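Local atomic coordinates of cellulose hydrolase (Bacillus licheniformis, PDB entry 4YZT), a protein that cleaves the beta-1,4-glucosidic bonds of cellulose, acting as a three-module endoglucanase of glycoside hydrolase family 5. Residues 456-461 against 494-499; 475-480 against 509-514; 486-491 against 501-506. All blocks are in the same frame, centred on the assembly; numbering follows the deposited sequence.

Contact 1. Residues 456-461 against 494-499; sequences ASLNGT and FYEKDG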
loop_
_atom_site.group_PDB
_atom_site.type_symbol
_atom_site.label_atom_id
_atom_site.label_comp_id
_atom_site.label_asym_id
_atom_site.label_seq_id
_atom_site.Cartn_x
_atom_site.Cartn_y
_atom_site.Cartn_z
ATOM N N ALA A 456 0.414 17.246 22.700
ATOM C CA ALA A 456 0.635 18.382 21.825
ATOM C C ALA A 456 -0.677 19.039 21.394
ATOM O O ALA A 456 -1.731 18.397 21.378
ATOM C CB ALA A 456 1.439 17.943 20.592
ATOM N N SER A 457 -0.598 20.330 21.086
ATOM C CA SER A 457 -1.630 21.026 20.322
ATOM C C SER A 457 -1.005 21.353 18.988
ATOM O O SER A 457 -0.289 22.350 18.872
ATOM C CB SER A 457 -2.096 22.312 21.011
ATOM O OG SER A 457 -2.504 22.084 22.348
ATOM N N LEU A 458 -1.255 20.528 17.979
ATOM C CA LEU A 458 -0.569 20.707 16.693
ATOM C C LEU A 458 -1.141 21.869 15.864
ATOM O O LEU A 458 -0.517 22.328 14.899
ATOM C CB LEU A 458 -0.619 19.399 15.893
ATOM C CG LEU A 458 0.210 18.274 16.533
ATOM C CD1 LEU A 458 -0.002 16.955 15.794
ATOM C CD2 LEU A 458 1.697 18.628 16.565
ATOM N N ASN A 459 -2.323 22.331 16.251
ATOM C CA ASN A 459 -2.917 23.544 15.693
ATOM C C ASN A 459 -2.978 23.532 14.172
ATOM O O ASN A 459 -2.676 24.530 13.530
ATOM C CB ASN A 459 -2.149 24.782 16.167
ATOM C CG ASN A 459 -2.265 25.004 17.667
ATOM O OD1 ASN A 459 -3.251 24.603 18.288
ATOM N ND2 ASN A 459 -1.262 25.660 18.253
ATOM N N GLY A 460 -3.378 22.402 13.605
ATOM C CA GLY A 460 -3.580 22.310 12.170
ATOM C C GLY A 460 -2.429 21.669 11.426
ATOM O O GLY A 460 -2.571 21.280 10.264
ATOM N N THR A 461 -1.278 21.566 12.081
ATOM C CA THR A 461 -0.128 20.944 11.447
ATOM C C THR A 461 -0.231 19.420 11.545
ATOM O O THR A 461 -1.025 18.896 12.321
ATOM C CB THR A 461 1.210 21.410 12.061
ATOM O OG1 THR A 461 1.343 20.905 13.391
ATOM C CG2 THR A 461 1.306 22.921 12.072
ATOM N N PHE A 494 8.067 5.873 15.351
ATOM C CA PHE A 494 7.249 7.008 15.786
ATOM C C PHE A 494 5.855 6.976 15.201
ATOM O O PHE A 494 5.601 6.316 14.196
ATOM C CB PHE A 494 7.918 8.351 15.419
ATOM C CG PHE A 494 8.026 8.606 13.922
ATOM C CD1 PHE A 494 6.942 9.123 13.203
ATOM C CD2 PHE A 494 9.204 8.342 13.242
ATOM C CE1 PHE A 494 7.032 9.354 11.838
ATOM C CE2 PHE A 494 9.308 8.579 11.871
ATOM C CZ PHE A 494 8.214 9.091 11.169
ATOM N N TYR A 495 4.952 7.716 15.826
ATOM C CA TYR A 495 3.625 7.916 15.248
ATOM C C TYR A 495 2.929 9.111 15.871
ATOM O O TYR A 495 3.357 9.634 16.911
ATOM C CB TYR A 495 2.750 6.658 15.398
ATOM C CG TYR A 495 2.546 6.157 16.816
ATOM C CD1 TYR A 495 3.514 5.386 17.460
ATOM C CD2 TYR A 495 1.368 6.432 17.505
ATOM C CE1 TYR A 495 3.312 4.915 18.765
ATOM C CE2 TYR A 495 1.160 5.967 18.818
ATOM C CZ TYR A 495 2.136 5.209 19.433
ATOM O OH TYR A 495 1.928 4.743 20.719
ATOM N N GLU A 496 1.876 9.553 15.189
ATOM C CA GLU A 496 0.929 10.527 15.714
ATOM C C GLU A 496 -0.389 9.819 16.003
ATOM O O GLU A 496 -0.839 8.991 15.209
ATOM C CB GLU A 496 0.712 11.674 14.719
ATOM C CG GLU A 496 -0.369 12.672 15.149
ATOM C CD GLU A 496 -0.701 13.726 14.090
ATOM O OE1 GLU A 496 -1.686 14.477 14.304
ATOM O OE2 GLU A 496 0.006 13.817 13.055
ATOM N N LYS A 497 -1.013 10.128 17.135
ATOM C CA LYS A 497 -2.343 9.587 17.411
ATOM C C LYS A 497 -3.182 10.569 18.206
ATOM O O LYS A 497 -2.760 11.053 19.260
ATOM C CB LYS A 497 -2.259 8.254 18.162
ATOM C CG LYS A 497 -3.623 7.589 18.336
ATOM C CD LYS A 497 -3.530 6.259 19.039
ATOM C CE LYS A 497 -4.906 5.623 19.172
ATOM N NZ LYS A 497 -5.511 5.211 17.859
ATOM N N ASP A 498 -4.373 10.862 17.681
ATOM C CA ASP A 498 -5.302 11.785 18.331
ATOM C C ASP A 498 -4.631 13.105 18.739
ATOM O O ASP A 498 -4.884 13.641 19.824
ATOM C CB ASP A 498 -5.934 11.103 19.540
ATOM C CG ASP A 498 -6.760 9.884 19.146
ATOM O OD1 ASP A 498 -7.275 9.839 18.000
ATOM O OD2 ASP A 498 -6.871 8.954 19.970
ATOM N N GLY A 499 -3.772 13.612 17.858
ATOM C CA GLY A 499 -3.173 14.925 18.034
ATOM C C GLY A 499 -1.917 14.969 18.896
ATOM O O GLY A 499 -1.308 16.032 19.040
HETATM O O HOH W 1 -2.701 18.219 18.307
HETATM O O HOH W 2 -2.558 16.832 13.446
#
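L458 and A456 pack against the hairpin turn of strands 494-497 and 500-503, and L458 also meets E496. The site is one edge of the C-terminal module, which has two four-stranded sheets. A type I' beta turn from L458 to T461 carries the chain from strand 452-457, in the antiparallel sheet, toward strand 462-470, in the mixed one. Strands 452-457 and 494-497 are not neighbours. Strand 500-503 lies between them, and G499 precedes it with positive phi.

The direct contacts are van der Waals. L458 is buried, and its CD1 methyl does most of the touching. It lies 3.3 Å from E496 OE1 and 3.6 Å from G499 O. The two side chains come from opposite directions, so the methyl of one meets the carboxylate of the other. E496 reaches this far because CG is anti to its backbone N (chi1 175°) and the chain stays extended beyond it. A456 adds a methyl contact, CB to G499 O at 3.7 Å.

Two waters carry the polar links. One accepts from L458 N at 2.7 Å and donates to G499 O. The second donates to T461 O at 2.8 Å and to E496 OE1 at 2.7 Å. E496 OE2 accepts from L463 N, so both carboxylate oxygens have a partner. This should fix the rotation of the group. A456 N is hydrogen-bonded to D500 OD1.

The turn is closed from within its own segment. L458 O takes two donors, T461 N at 3.0 Å and T461 OG1 at 2.8 Å. The hydroxyl approaches at a C=O...O angle of 125°, tilted 21° from the carbonyl plane.

Contact 2. Residues 475-480 against 509-514; sequences RPVLEE and KYLKSD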
loop_
_atom_site.group_PDB
_atom_site.type_symbol
_atom_site.label_atom_id
_atom_site.label_comp_id
_atom_site.label_asym_id
_atom_site.label_seq_id
_atom_site.Cartn_x
_atom_site.Cartn_y
_atom_site.Cartn_z
ATOM N N ARG A 475 25.703 12.416 16.607
ATOM C CA ARG A 475 25.463 11.231 15.788
ATOM C C ARG A 475 24.008 10.743 15.961
ATOM O O ARG A 475 23.334 11.131 16.908
ATOM C CB ARG A 475 26.480 10.131 16.152
ATOM C CG ARG A 475 27.946 10.518 15.893
ATOM C CD ARG A 475 28.892 9.309 15.981
ATOM N N PRO A 476 23.518 9.904 15.034
ATOM C CA PRO A 476 22.164 9.347 15.126
ATOM C C PRO A 476 21.903 8.581 16.435
ATOM O O PRO A 476 22.762 7.832 16.903
ATOM C CB PRO A 476 22.101 8.401 13.916
ATOM C CG PRO A 476 23.020 9.033 12.921
ATOM C CD PRO A 476 24.169 9.554 13.757
ATOM N N VAL A 477 20.726 8.787 17.012
ATOM C CA VAL A 477 20.273 8.014 18.162
ATOM C C VAL A 477 20.227 6.522 17.786
ATOM O O VAL A 477 20.591 5.654 18.584
ATOM C CB VAL A 477 18.888 8.506 18.647
ATOM C CG1 VAL A 477 18.197 7.459 19.499
ATOM C CG2 VAL A 477 19.026 9.813 19.408
ATOM N N LEU A 478 19.809 6.228 16.557
ATOM C CA LEU A 478 19.786 4.841 16.081
ATOM C C LEU A 478 21.019 4.464 15.263
ATOM O O LEU A 478 20.929 3.622 14.359
ATOM C CB LEU A 478 18.540 4.585 15.239
ATOM C CG LEU A 478 17.161 4.706 15.897
ATOM C CD1 LEU A 478 16.105 4.098 14.987
ATOM C CD2 LEU A 478 17.118 4.068 17.265
ATOM N N GLU A 479 22.164 5.061 15.599
ATOM C CA GLU A 479 23.410 4.845 14.854
ATOM C C GLU A 479 23.773 3.353 14.740
ATOM O O GLU A 479 24.339 2.920 13.734
ATOM C CB GLU A 479 24.573 5.621 15.508
ATOM C CG GLU A 479 25.888 5.537 14.712
ATOM C CD GLU A 479 27.111 6.057 15.469
ATOM O OE1 GLU A 479 26.945 6.758 16.495
ATOM O OE2 GLU A 479 28.247 5.750 15.033
ATOM N N GLU A 480 23.437 2.568 15.762
ATOM C CA GLU A 480 23.763 1.143 15.768
ATOM C C GLU A 480 22.906 0.367 14.768
ATOM O O GLU A 480 23.242 -0.758 14.395
ATOM C CB GLU A 480 23.595 0.567 17.175
ATOM C CG GLU A 480 24.771 0.883 18.108
ATOM N N LYS A 509 14.803 2.513 24.012
ATOM C CA LYS A 509 15.755 1.483 24.432
ATOM C C LYS A 509 17.150 1.685 23.825
ATOM O O LYS A 509 18.131 1.147 24.336
ATOM C CB LYS A 509 15.213 0.092 24.076
ATOM C CG LYS A 509 14.124 -0.409 25.020
ATOM C CD LYS A 509 13.490 -1.698 24.496
ATOM N N TYR A 510 17.246 2.459 22.747
ATOM C CA TYR A 510 18.551 2.730 22.151
ATOM C C TYR A 510 19.251 3.931 22.789
ATOM O O TYR A 510 20.447 4.143 22.560
ATOM C CB TYR A 510 18.426 2.951 20.635
ATOM C CG TYR A 510 18.381 1.659 19.850
ATOM C CD1 TYR A 510 19.539 0.920 19.638
ATOM C CD2 TYR A 510 17.188 1.173 19.323
ATOM C CE1 TYR A 510 19.514 -0.271 18.934
ATOM C CE2 TYR A 510 17.155 -0.021 18.607
ATOM C CZ TYR A 510 18.324 -0.737 18.424
ATOM O OH TYR A 510 18.324 -1.924 17.720
ATOM N N LEU A 511 18.524 4.708 23.587
ATOM C CA LEU A 511 19.081 5.921 24.194
ATOM C C LEU A 511 20.193 5.621 25.213
ATOM O O LEU A 511 20.028 4.784 26.105
ATOM C CB LEU A 511 17.962 6.731 24.863
ATOM C CG LEU A 511 16.899 7.304 23.916
ATOM C CD1 LEU A 511 15.709 7.820 24.690
ATOM C CD2 LEU A 511 17.503 8.408 23.070
ATOM N N LYS A 512 21.322 6.317 25.079
ATOM C CA LYS A 512 22.478 6.109 25.947
ATOM C C LYS A 512 22.783 7.349 26.770
ATOM O O LYS A 512 23.315 7.261 27.882
ATOM C CB LYS A 512 23.713 5.738 25.117
ATOM C CG LYS A 512 23.576 4.456 24.321
ATOM N N SER A 513 22.474 8.510 26.202
ATOM C CA SER A 513 22.721 9.781 26.875
ATOM C C SER A 513 21.732 10.809 26.345
ATOM O O SER A 513 20.943 10.500 25.455
ATOM C CB SER A 513 24.170 10.245 26.672
ATOM O OG SER A 513 24.459 10.494 25.302
ATOM N N ASP A 514 21.766 12.022 26.891
ATOM C CA ASP A 514 20.798 13.050 26.519
ATOM C C ASP A 514 20.719 13.272 24.993
ATOM O O ASP A 514 21.735 13.418 24.308
ATOM C CB ASP A 514 21.130 14.354 27.240
ATOM C CG ASP A 514 21.053 14.215 28.749
ATOM O OD1 ASP A 514 20.641 13.138 29.246
ATOM O OD2 ASP A 514 21.401 15.191 29.443
HETATM O O HOH W 3 21.549 6.241 21.191
#
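L478 puts its CD2 methyl against the CG-CD2 bond of the Y510 ring. L478 CD2 lies 3.6 Å from Y510 CD2 and 3.8 Å from Y510 CG. It approaches the ring obliquely, and the two side chains cross at about a right angle. Next to this pair, V477 CG1 touches L511 CD2 at 3.8 Å. The first torsion of V477 sets CG1 anti to the backbone N (chi1 161°), and this branch is the one that meets L511.

A shared water bridges the two backbone carbonyl oxygens. It donates to V477 O at 2.8 Å and to Y510 O at 2.7 Å.

V477 and L478 are the central residues of a type I beta turn from P476 to E479. Its closing bond, E479 N to P476 O, is weak. A backbone bond between V477 and G468 ties the turn to strand 462-470. Y510 and L511 lie on the path from helix 505-510 to strand 515-522. Further out, V477 and L511 both rest on F517, and L511 also packs on V532 and I534.

Side chain meets side chain only as carbon on carbon, so the fit rests on shape, and the directional link between the segments is left to the water.

Contact 3. Residues 486-491 against 501-506; sequences PYLNYD and LYLKER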
loop_
_atom_site.group_PDB
_atom_site.type_symbol
_atom_site.label_atom_id
_atom_site.label_comp_id
_atom_site.label_asym_id
_atom_site.label_seq_id
_atom_site.Cartn_x
_atom_site.Cartn_y
_atom_site.Cartn_z
ATOM N N PRO A 486 20.093 10.384 10.885
ATOM C CA PRO A 486 19.416 10.499 12.179
ATOM C C PRO A 486 17.921 10.322 12.028
ATOM O O PRO A 486 17.196 10.277 13.031
ATOM C CB PRO A 486 19.770 11.918 12.620
ATOM C CG PRO A 486 19.773 12.678 11.310
ATOM C CD PRO A 486 20.394 11.712 10.310
ATOM N N TYR A 487 17.450 10.209 10.791
ATOM C CA TYR A 487 16.004 10.133 10.573
ATOM C C TYR A 487 15.474 8.750 10.927
ATOM O O TYR A 487 16.081 7.725 10.606
ATOM C CB TYR A 487 15.639 10.526 9.137
ATOM C CG TYR A 487 15.629 12.035 8.981
ATOM C CD1 TYR A 487 16.759 12.713 8.580
ATOM C CD2 TYR A 487 14.494 12.775 9.297
ATOM C CE1 TYR A 487 16.769 14.084 8.465
ATOM C CE2 TYR A 487 14.487 14.148 9.183
ATOM C CZ TYR A 487 15.621 14.797 8.767
ATOM O OH TYR A 487 15.623 16.167 8.647
ATOM N N LEU A 488 14.347 8.751 11.635
ATOM C CA LEU A 488 13.688 7.546 12.121
ATOM C C LEU A 488 12.662 7.012 11.113
ATOM O O LEU A 488 12.398 7.644 10.081
ATOM C CB LEU A 488 13.002 7.827 13.466
ATOM C CG LEU A 488 13.870 8.462 14.570
ATOM C CD1 LEU A 488 13.026 8.702 15.812
ATOM C CD2 LEU A 488 15.043 7.563 14.909
ATOM N N ASN A 489 12.061 5.867 11.429
ATOM C CA ASN A 489 11.125 5.208 10.512
ATOM C C ASN A 489 9.696 5.208 11.037
ATOM O O ASN A 489 9.442 4.841 12.185
ATOM C CB ASN A 489 11.558 3.767 10.245
ATOM C CG ASN A 489 12.887 3.664 9.490
ATOM O OD1 ASN A 489 13.372 4.633 8.918
ATOM N ND2 ASN A 489 13.461 2.465 9.475
ATOM N N TYR A 490 8.756 5.613 10.188
ATOM C CA TYR A 490 7.338 5.613 10.555
ATOM C C TYR A 490 6.863 4.279 11.141
ATOM O O TYR A 490 7.249 3.208 10.667
ATOM C CB TYR A 490 6.486 5.962 9.339
ATOM C CG TYR A 490 4.993 5.816 9.578
ATOM C CD1 TYR A 490 4.311 6.703 10.406
ATOM C CD2 TYR A 490 4.270 4.789 8.981
ATOM C CE1 TYR A 490 2.944 6.575 10.626
ATOM C CE2 TYR A 490 2.901 4.655 9.196
ATOM C CZ TYR A 490 2.249 5.553 10.022
ATOM O OH TYR A 490 0.892 5.425 10.243
ATOM N N ASP A 491 6.049 4.381 12.192
ATOM C CA ASP A 491 5.360 3.262 12.840
ATOM C C ASP A 491 6.309 2.476 13.752
ATOM O O ASP A 491 6.020 2.335 14.929
ATOM C CB ASP A 491 4.699 2.330 11.810
ATOM C CG ASP A 491 3.465 1.621 12.353
ATOM O OD1 ASP A 491 2.772 2.170 13.237
ATOM O OD2 ASP A 491 3.179 0.505 11.876
ATOM N N LEU A 501 2.039 13.299 19.878
ATOM C CA LEU A 501 3.204 12.699 19.259
ATOM C C LEU A 501 3.753 11.576 20.133
ATOM O O LEU A 501 3.712 11.668 21.364
ATOM C CB LEU A 501 4.279 13.764 19.029
ATOM C CG LEU A 501 3.824 14.992 18.235
ATOM C CD1 LEU A 501 4.841 16.118 18.330
ATOM C CD2 LEU A 501 3.572 14.621 16.768
ATOM N N TYR A 502 4.292 10.535 19.499
ATOM C CA TYR A 502 4.783 9.368 20.228
ATOM C C TYR A 502 6.132 8.908 19.697
ATOM O O TYR A 502 6.337 8.848 18.484
ATOM C CB TYR A 502 3.789 8.207 20.123
ATOM C CG TYR A 502 2.486 8.401 20.883
ATOM C CD1 TYR A 502 2.323 7.876 22.158
ATOM C CD2 TYR A 502 1.414 9.084 20.307
ATOM C CE1 TYR A 502 1.128 8.042 22.856
ATOM C CE2 TYR A 502 0.226 9.262 20.993
ATOM C CZ TYR A 502 0.087 8.733 22.264
ATOM O OH TYR A 502 -1.087 8.901 22.960
ATOM N N LEU A 503 7.046 8.592 20.612
ATOM C CA LEU A 503 8.242 7.827 20.288
ATOM C C LEU A 503 8.075 6.395 20.770
ATOM O O LEU A 503 7.729 6.150 21.936
ATOM C CB LEU A 503 9.489 8.431 20.933
ATOM C CG LEU A 503 9.991 9.748 20.355
ATOM C CD1 LEU A 503 11.119 10.264 21.215
ATOM C CD2 LEU A 503 10.465 9.527 18.915
ATOM N N LYS A 504 8.337 5.452 19.881
ATOM C CA LYS A 504 8.166 4.048 20.208
ATOM C C LYS A 504 9.196 3.578 21.234
ATOM O O LYS A 504 10.322 4.075 21.286
ATOM C CB LYS A 504 8.245 3.195 18.935
ATOM C CG LYS A 504 7.068 3.408 17.995
ATOM C CD LYS A 504 5.868 2.556 18.368
ATOM C CE LYS A 504 6.117 1.109 18.029
ATOM N NZ LYS A 504 4.857 0.365 17.782
ATOM N N GLU A 505 8.772 2.636 22.067
ATOM C CA GLU A 505 9.645 2.006 23.057
ATOM C C GLU A 505 10.997 1.605 22.454
ATOM O O GLU A 505 12.044 1.802 23.065
ATOM C CB GLU A 505 8.963 0.774 23.649
ATOM C CG GLU A 505 9.706 0.192 24.827
ATOM C CD GLU A 505 9.203 -1.178 25.208
ATOM O OE1 GLU A 505 9.451 -2.142 24.449
ATOM O OE2 GLU A 505 8.548 -1.282 26.259
ATOM N N ARG A 506 10.947 1.041 21.252
ATOM C CA ARG A 506 12.140 0.681 20.488
ATOM C C ARG A 506 13.211 1.774 20.501
ATOM O O ARG A 506 14.391 1.496 20.732
ATOM C CB ARG A 506 11.744 0.369 19.043
ATOM C CG ARG A 506 12.891 0.345 18.047
ATOM C CD ARG A 506 12.362 0.026 16.650
ATOM N NE ARG A 506 13.354 0.307 15.610
ATOM C CZ ARG A 506 14.356 -0.502 15.285
ATOM N NH1 ARG A 506 15.200 -0.149 14.327
ATOM N NH2 ARG A 506 14.516 -1.663 15.909
HETATM O O HOH W 4 3.124 1.504 16.227
#
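L488 overlaps L503 through single methyls, CD1 of the first lying 4.1 Å from CD2 of the second. The two side chains cross at about a right angle. Both are buried, and both also rest on F517 of strand 515-522.

The other half of the contact is more exposed. The K504 chain curls round D491 O, with CG and CE at 3.4 Å and 3.3 Å from that oxygen. The chain does this by bending at chi2 (-84°) and again at chi3 (-73°). The ammonium does not touch the carboxylate, for K504 NZ is 5.3 Å from D491 OD1. A water spans the gap. It accepts from K504 NZ at 2.6 Å and donates to D491 OD1 at 3.1 Å. D491 has positive phi, and its CB lies over one face of the Y490 ring, offset toward the rim. An alanine at K504 removes the methylenes and the ammonium, which would probably leave D491 O without its packing and the bridging water without its positive partner.

D491 lies near the substrate: its side chain is about 6 Å from a bound beta-D-glucopyranose. The loop 486-491 also reaches the barrel domain, where N489 OD1 accepts from W235 N. D493 holds the loop to the helix, with OD2 taking N489 N and OD1 in a salt bridge with R506 NE.

K504 is the N-cap residue of helix 505-510, directly after strand 500-503. The loop therefore packs where strand passes into helix, with strand 494-497 alongside and strand 515-522 beneath the leucines.

All three contacts belong to the C-terminal module. Contact 2 is the most buried, and its side chains meet as carbon on carbon. Contacts 1 and 3 are only partly buried, and each sets a leucine methyl contact beside water-linked polar groups. In contact 3, D491 comes near the bound sugar. Contacts 1 and 3 share the antiparallel sheet and touch directly: Y495 O lies 2.9 Å from Y502 N, a probable hydrogen bond between neighbouring strands. Contacts 2 and 3 use the two ends of helix 505-510 and pack together through L478 CD1 and L488 CD2, 3.6 Å apart. Contacts 1 and 2 do not touch.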